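Local atomic coordinates of protein K7 (Vaccinia virus WR, PDB entry 3JRV), a protein that binds and inhibits the human RNA helicase DDX3 to block IRF3 activation, and binds TRAF6 and IRAK2 to prevent NF-kappa-B activation, thereby blunting the host innate immune response. Residues Tyr7-Val15 and Glu32-Phe43. Residues are numbered along the deposited sequence; the frame is centred on the assembly and turned at random.
Sequences YEDAVFYFV and EYITWRNHVIVF
From Glu-8, which faces Phe-43, to Phe-12, which faces Glu-32, the N-terminal segment runs opposite to helix 26-42, one short 3-10 turn and then irregular chain draped over it; Val-15 then stays near Tyr-33. Glu-32 answers two N-H groups of this chain. Its extended side chain, with CG anti to the backbone N (chi1 172°), carries the carboxylate up to the loop, where Phe-14 N donates to the syn lone pair of OE2 at 2.7 Å and Tyr-13 N reaches OE1 at 2.8 Å from above the carboxylate plane. A water bridges OE1 to Val-11 O, and Tyr-54 OH from helix 52-58 also binds OE2. Beside this clamp, Phe-12 lies over the helix, one face toward the Trp-36 edge at CD1 and its own edge toward the face of His-39, a second edge-to-face pair in which Phe-12 CE2 lies over the centre of the His-39 ring, 3.6 Å above its plane. Phe-43 CD2 covers the other face of that imidazole, which probably limits its rotation. Histidine suits this place because a flat ring can be sandwiched while its NE2, at the rim, gives weak hydrogen bonds to Tyr-7 O (3.0 Å) and Glu-8 O. Its CD2 edge also meets the Tyr-7 face in a T-shaped pair, planes 89° apart. Phe-43 receives Glu-8 CA over its own face, a CH-pi contact 3.7 Å from the centroid. These five rings form an aromatic cluster packing the N-terminal segment onto a helix of this poxvirus Bcl-2-like protein. Tyr-7 OH donates to Asn-38 OD1 at 2.6 Å. Tyr-7, Thr-35 and Asn-38 also pack on an aromatic side chain of the bound peptide, so this bond probably helps to hold part of the peptide-binding surface in shape.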
loop_
_atom_site.group_PDB
_atom_site.type_symbol
_atom_site.label_atom_id
_atom_site.label_comp_id
_atom_site.label_asym_id
_atom_site.label_seq_id
_atom_site.Cartn_x
_atom_site.Cartn_y
_atom_site.Cartn_z
ATOM N N TYR A 7 -7.754 -7.020 15.444
ATOM C CA TYR A 7 -7.604 -6.543 14.067
ATOM C C TYR A 7 -8.948 -6.104 13.502
ATOM O O TYR A 7 -9.021 -5.161 12.685
ATOM C CB TYR A 7 -6.942 -7.635 13.225
ATOM C CG TYR A 7 -6.646 -7.237 11.780
ATOM C CD1 TYR A 7 -6.004 -6.030 11.476
ATOM C CD2 TYR A 7 -6.849 -8.149 10.750
ATOM C CE1 TYR A 7 -5.674 -5.711 10.140
ATOM C CE2 TYR A 7 -6.528 -7.855 9.443
ATOM C CZ TYR A 7 -5.924 -6.627 9.142
ATOM O OH TYR A 7 -5.581 -6.352 7.817
ATOM N N GLU A 8 -10.029 -6.785 13.916
ATOM C CA GLU A 8 -11.351 -6.424 13.395
ATOM C C GLU A 8 -11.653 -4.947 13.680
ATOM O O GLU A 8 -12.316 -4.261 12.869
ATOM C CB GLU A 8 -12.461 -7.297 14.009
ATOM C CG GLU A 8 -13.820 -7.023 13.394
ATOM C CD GLU A 8 -14.885 -7.973 13.915
ATOM O OE1 GLU A 8 -14.548 -8.750 14.821
ATOM O OE2 GLU A 8 -16.043 -7.946 13.431
ATOM N N ASP A 9 -11.074 -4.430 14.761
ATOM C CA ASP A 9 -11.432 -3.077 15.210
ATOM C C ASP A 9 -10.363 -2.028 14.842
ATOM O O ASP A 9 -10.368 -0.896 15.370
ATOM C CB ASP A 9 -11.617 -3.081 16.739
ATOM C CG ASP A 9 -12.750 -3.989 17.202
ATOM O OD1 ASP A 9 -13.810 -4.064 16.524
ATOM O OD2 ASP A 9 -12.581 -4.601 18.292
ATOM N N ALA A 10 -9.475 -2.385 13.919
ATOM C CA ALA A 10 -8.426 -1.486 13.448
ATOM C C ALA A 10 -9.070 -0.180 12.959
ATOM O O ALA A 10 -10.142 -0.190 12.374
ATOM C CB ALA A 10 -7.651 -2.110 12.304
ATOM N N VAL A 11 -8.421 0.942 13.238
ATOM C CA VAL A 11 -8.958 2.244 12.853
ATOM C C VAL A 11 -8.209 2.757 11.620
ATOM O O VAL A 11 -6.965 2.681 11.547
ATOM C CB VAL A 11 -8.785 3.249 14.016
ATOM C CG1 VAL A 11 -9.393 4.607 13.660
ATOM C CG2 VAL A 11 -9.419 2.731 15.318
ATOM N N PHE A 12 -8.955 3.254 10.635
ATOM C CA PHE A 12 -8.349 3.771 9.422
ATOM C C PHE A 12 -8.645 5.255 9.325
ATOM O O PHE A 12 -9.772 5.640 9.018
ATOM C CB PHE A 12 -8.918 3.004 8.222
ATOM C CG PHE A 12 -8.599 1.556 8.277
ATOM C CD1 PHE A 12 -7.410 1.103 7.756
ATOM C CD2 PHE A 12 -9.444 0.652 8.904
ATOM C CE1 PHE A 12 -7.021 -0.204 7.830
ATOM C CE2 PHE A 12 -9.075 -0.699 8.976
ATOM C CZ PHE A 12 -7.831 -1.113 8.473
ATOM N N TYR A 13 -7.663 6.063 9.697
ATOM C CA TYR A 13 -7.858 7.496 9.846
ATOM C C TYR A 13 -8.017 8.227 8.524
ATOM O O TYR A 13 -8.598 9.332 8.506
ATOM C CB TYR A 13 -6.665 8.083 10.580
ATOM C CG TYR A 13 -6.605 7.602 12.003
ATOM C CD1 TYR A 13 -7.396 8.193 13.001
ATOM C CD2 TYR A 13 -5.767 6.547 12.353
ATOM C CE1 TYR A 13 -7.357 7.711 14.294
ATOM C CE2 TYR A 13 -5.694 6.097 13.657
ATOM C CZ TYR A 13 -6.476 6.686 14.619
ATOM O OH TYR A 13 -6.409 6.191 15.913
ATOM N N PHE A 14 -7.520 7.639 7.425
ATOM C CA PHE A 14 -7.579 8.348 6.150
ATOM C C PHE A 14 -8.642 7.839 5.188
ATOM O O PHE A 14 -8.781 8.367 4.059
ATOM C CB PHE A 14 -6.226 8.258 5.434
ATOM C CG PHE A 14 -5.083 8.898 6.192
ATOM C CD1 PHE A 14 -4.727 10.220 5.951
ATOM C CD2 PHE A 14 -4.332 8.151 7.099
ATOM C CE1 PHE A 14 -3.618 10.795 6.620
ATOM C CE2 PHE A 14 -3.257 8.709 7.782
ATOM C CZ PHE A 14 -2.921 10.035 7.574
ATOM N N VAL A 15 -9.376 6.799 5.599
ATOM C CA VAL A 15 -10.265 6.066 4.692
ATOM C C VAL A 15 -11.305 6.914 3.970
ATOM O O VAL A 15 -11.611 6.605 2.811
ATOM C CB VAL A 15 -10.923 4.875 5.411
ATOM C CG1 VAL A 15 -11.875 5.340 6.540
ATOM C CG2 VAL A 15 -11.710 3.987 4.430
ATOM N N GLU A 32 -1.305 2.535 6.537
ATOM C CA GLU A 32 -2.716 2.217 6.794
ATOM C C GLU A 32 -3.398 1.633 5.559
ATOM O O GLU A 32 -4.241 0.729 5.672
ATOM C CB GLU A 32 -3.453 3.474 7.309
ATOM C CG GLU A 32 -4.899 3.377 7.450
ATOM C CD GLU A 32 -5.450 4.728 7.852
ATOM O OE1 GLU A 32 -5.105 5.208 8.978
ATOM O OE2 GLU A 32 -6.154 5.303 6.987
ATOM N N TYR A 33 -3.178 2.271 4.405
ATOM C CA TYR A 33 -3.830 1.903 3.172
ATOM C C TYR A 33 -3.454 0.436 2.833
ATOM O O TYR A 33 -4.332 -0.350 2.390
ATOM C CB TYR A 33 -3.392 2.880 2.067
ATOM C CG TYR A 33 -3.735 2.364 0.692
ATOM C CD1 TYR A 33 -5.055 2.299 0.256
ATOM C CD2 TYR A 33 -2.727 1.856 -0.136
ATOM C CE1 TYR A 33 -5.402 1.711 -1.011
ATOM C CE2 TYR A 33 -3.009 1.333 -1.377
ATOM C CZ TYR A 33 -4.352 1.202 -1.808
ATOM O OH TYR A 33 -4.676 0.674 -3.046
ATOM N N ILE A 34 -2.168 0.080 2.946
ATOM C CA ILE A 34 -1.773 -1.296 2.626
ATOM C C ILE A 34 -2.474 -2.281 3.586
ATOM O O ILE A 34 -2.970 -3.357 3.162
ATOM C CB ILE A 34 -0.225 -1.444 2.692
ATOM C CG1 ILE A 34 0.421 -0.602 1.559
ATOM C CG2 ILE A 34 0.167 -2.945 2.666
ATOM C CD1 ILE A 34 -0.077 -0.948 0.143
ATOM N N THR A 35 -2.597 -1.899 4.852
ATOM C CA THR A 35 -3.398 -2.741 5.771
ATOM C C THR A 35 -4.879 -2.813 5.360
ATOM O O THR A 35 -5.498 -3.881 5.309
ATOM C CB THR A 35 -3.311 -2.198 7.184
ATOM O OG1 THR A 35 -1.963 -2.332 7.638
ATOM C CG2 THR A 35 -4.312 -2.941 8.104
ATOM N N TRP A 36 -5.448 -1.679 4.971
ATOM C CA TRP A 36 -6.845 -1.631 4.587
ATOM C C TRP A 36 -7.148 -2.587 3.408
ATOM O O TRP A 36 -8.212 -3.207 3.375
ATOM C CB TRP A 36 -7.214 -0.174 4.247
ATOM C CG TRP A 36 -8.667 -0.009 3.858
ATOM C CD1 TRP A 36 -9.747 0.173 4.721
ATOM C CD2 TRP A 36 -9.196 0.119 2.534
ATOM N NE1 TRP A 36 -10.906 0.358 3.999
ATOM C CE2 TRP A 36 -10.598 0.342 2.656
ATOM C CE3 TRP A 36 -8.613 0.108 1.246
ATOM C CZ2 TRP A 36 -11.427 0.534 1.535
ATOM C CZ3 TRP A 36 -9.444 0.286 0.123
ATOM C CH2 TRP A 36 -10.838 0.504 0.279
ATOM N N ARG A 37 -6.251 -2.692 2.416
ATOM C CA ARG A 37 -6.542 -3.571 1.260
ATOM C C ARG A 37 -6.655 -5.047 1.718
ATOM O O ARG A 37 -7.283 -5.840 1.033
ATOM C CB ARG A 37 -5.426 -3.447 0.192
ATOM C CG ARG A 37 -5.479 -2.028 -0.491
ATOM C CD ARG A 37 -6.779 -1.822 -1.309
ATOM N NE ARG A 37 -6.934 -2.828 -2.373
ATOM C CZ ARG A 37 -6.418 -2.742 -3.608
ATOM N NH1 ARG A 37 -5.627 -1.726 -3.961
ATOM N NH2 ARG A 37 -6.611 -3.740 -4.481
ATOM N N ASN A 38 -6.026 -5.404 2.835
ATOM C CA ASN A 38 -6.223 -6.757 3.454
ATOM C C ASN A 38 -7.511 -6.785 4.278
ATOM O O ASN A 38 -8.367 -7.673 4.126
ATOM C CB ASN A 38 -5.021 -7.071 4.353
ATOM C CG ASN A 38 -5.165 -8.404 5.053
ATOM O OD1 ASN A 38 -5.612 -8.458 6.212
ATOM N ND2 ASN A 38 -4.791 -9.469 4.379
ATOM N N HIS A 39 -7.620 -5.813 5.171
ATOM C CA HIS A 39 -8.722 -5.752 6.142
ATOM C C HIS A 39 -10.090 -5.728 5.487
ATOM O O HIS A 39 -11.033 -6.368 5.980
ATOM C CB HIS A 39 -8.513 -4.500 7.003
ATOM C CG HIS A 39 -9.427 -4.411 8.186
ATOM N ND1 HIS A 39 -10.685 -3.861 8.103
ATOM C CD2 HIS A 39 -9.202 -4.669 9.500
ATOM C CE1 HIS A 39 -11.226 -3.840 9.313
ATOM N NE2 HIS A 39 -10.325 -4.271 10.183
ATOM N N VAL A 40 -10.227 -4.976 4.390
ATOM C CA VAL A 40 -11.511 -4.802 3.724
ATOM C C VAL A 40 -11.995 -6.140 3.164
ATOM O O VAL A 40 -13.198 -6.387 3.134
ATOM C CB VAL A 40 -11.394 -3.681 2.607
ATOM C CG1 VAL A 40 -10.643 -4.236 1.395
ATOM C CG2 VAL A 40 -12.776 -3.138 2.231
ATOM N N ILE A 41 -11.052 -7.032 2.816
ATOM C CA ILE A 41 -11.425 -8.389 2.327
ATOM C C ILE A 41 -11.683 -9.337 3.524
ATOM O O ILE A 41 -12.729 -10.027 3.575
ATOM C CB ILE A 41 -10.305 -8.999 1.450
ATOM C CG1 ILE A 41 -10.001 -8.126 0.228
ATOM C CG2 ILE A 41 -10.688 -10.422 0.996
ATOM C CD1 ILE A 41 -11.197 -7.788 -0.641
ATOM N N VAL A 42 -10.772 -9.344 4.496
ATOM C CA VAL A 42 -10.842 -10.219 5.697
ATOM C C VAL A 42 -12.174 -10.047 6.452
ATOM O O VAL A 42 -12.792 -11.050 6.897
ATOM C CB VAL A 42 -9.614 -9.965 6.627
ATOM C CG1 VAL A 42 -9.732 -10.715 7.983
ATOM C CG2 VAL A 42 -8.354 -10.439 5.903
ATOM N N PHE A 43 -12.629 -8.797 6.576
ATOM C CA PHE A 43 -13.869 -8.506 7.312
ATOM C C PHE A 43 -15.076 -8.122 6.428
ATOM O O PHE A 43 -16.153 -7.703 6.919
ATOM C CB PHE A 43 -13.609 -7.493 8.433
ATOM C CG PHE A 43 -12.569 -7.961 9.422
ATOM C CD1 PHE A 43 -12.852 -8.999 10.330
ATOM C CD2 PHE A 43 -11.282 -7.486 9.340
ATOM C CE1 PHE A 43 -11.882 -9.451 11.184
ATOM C CE2 PHE A 43 -10.303 -7.905 10.209
ATOM C CZ PHE A 43 -10.585 -8.929 11.092
HETATM O O HOH W 1 -4.139 3.428 11.129
#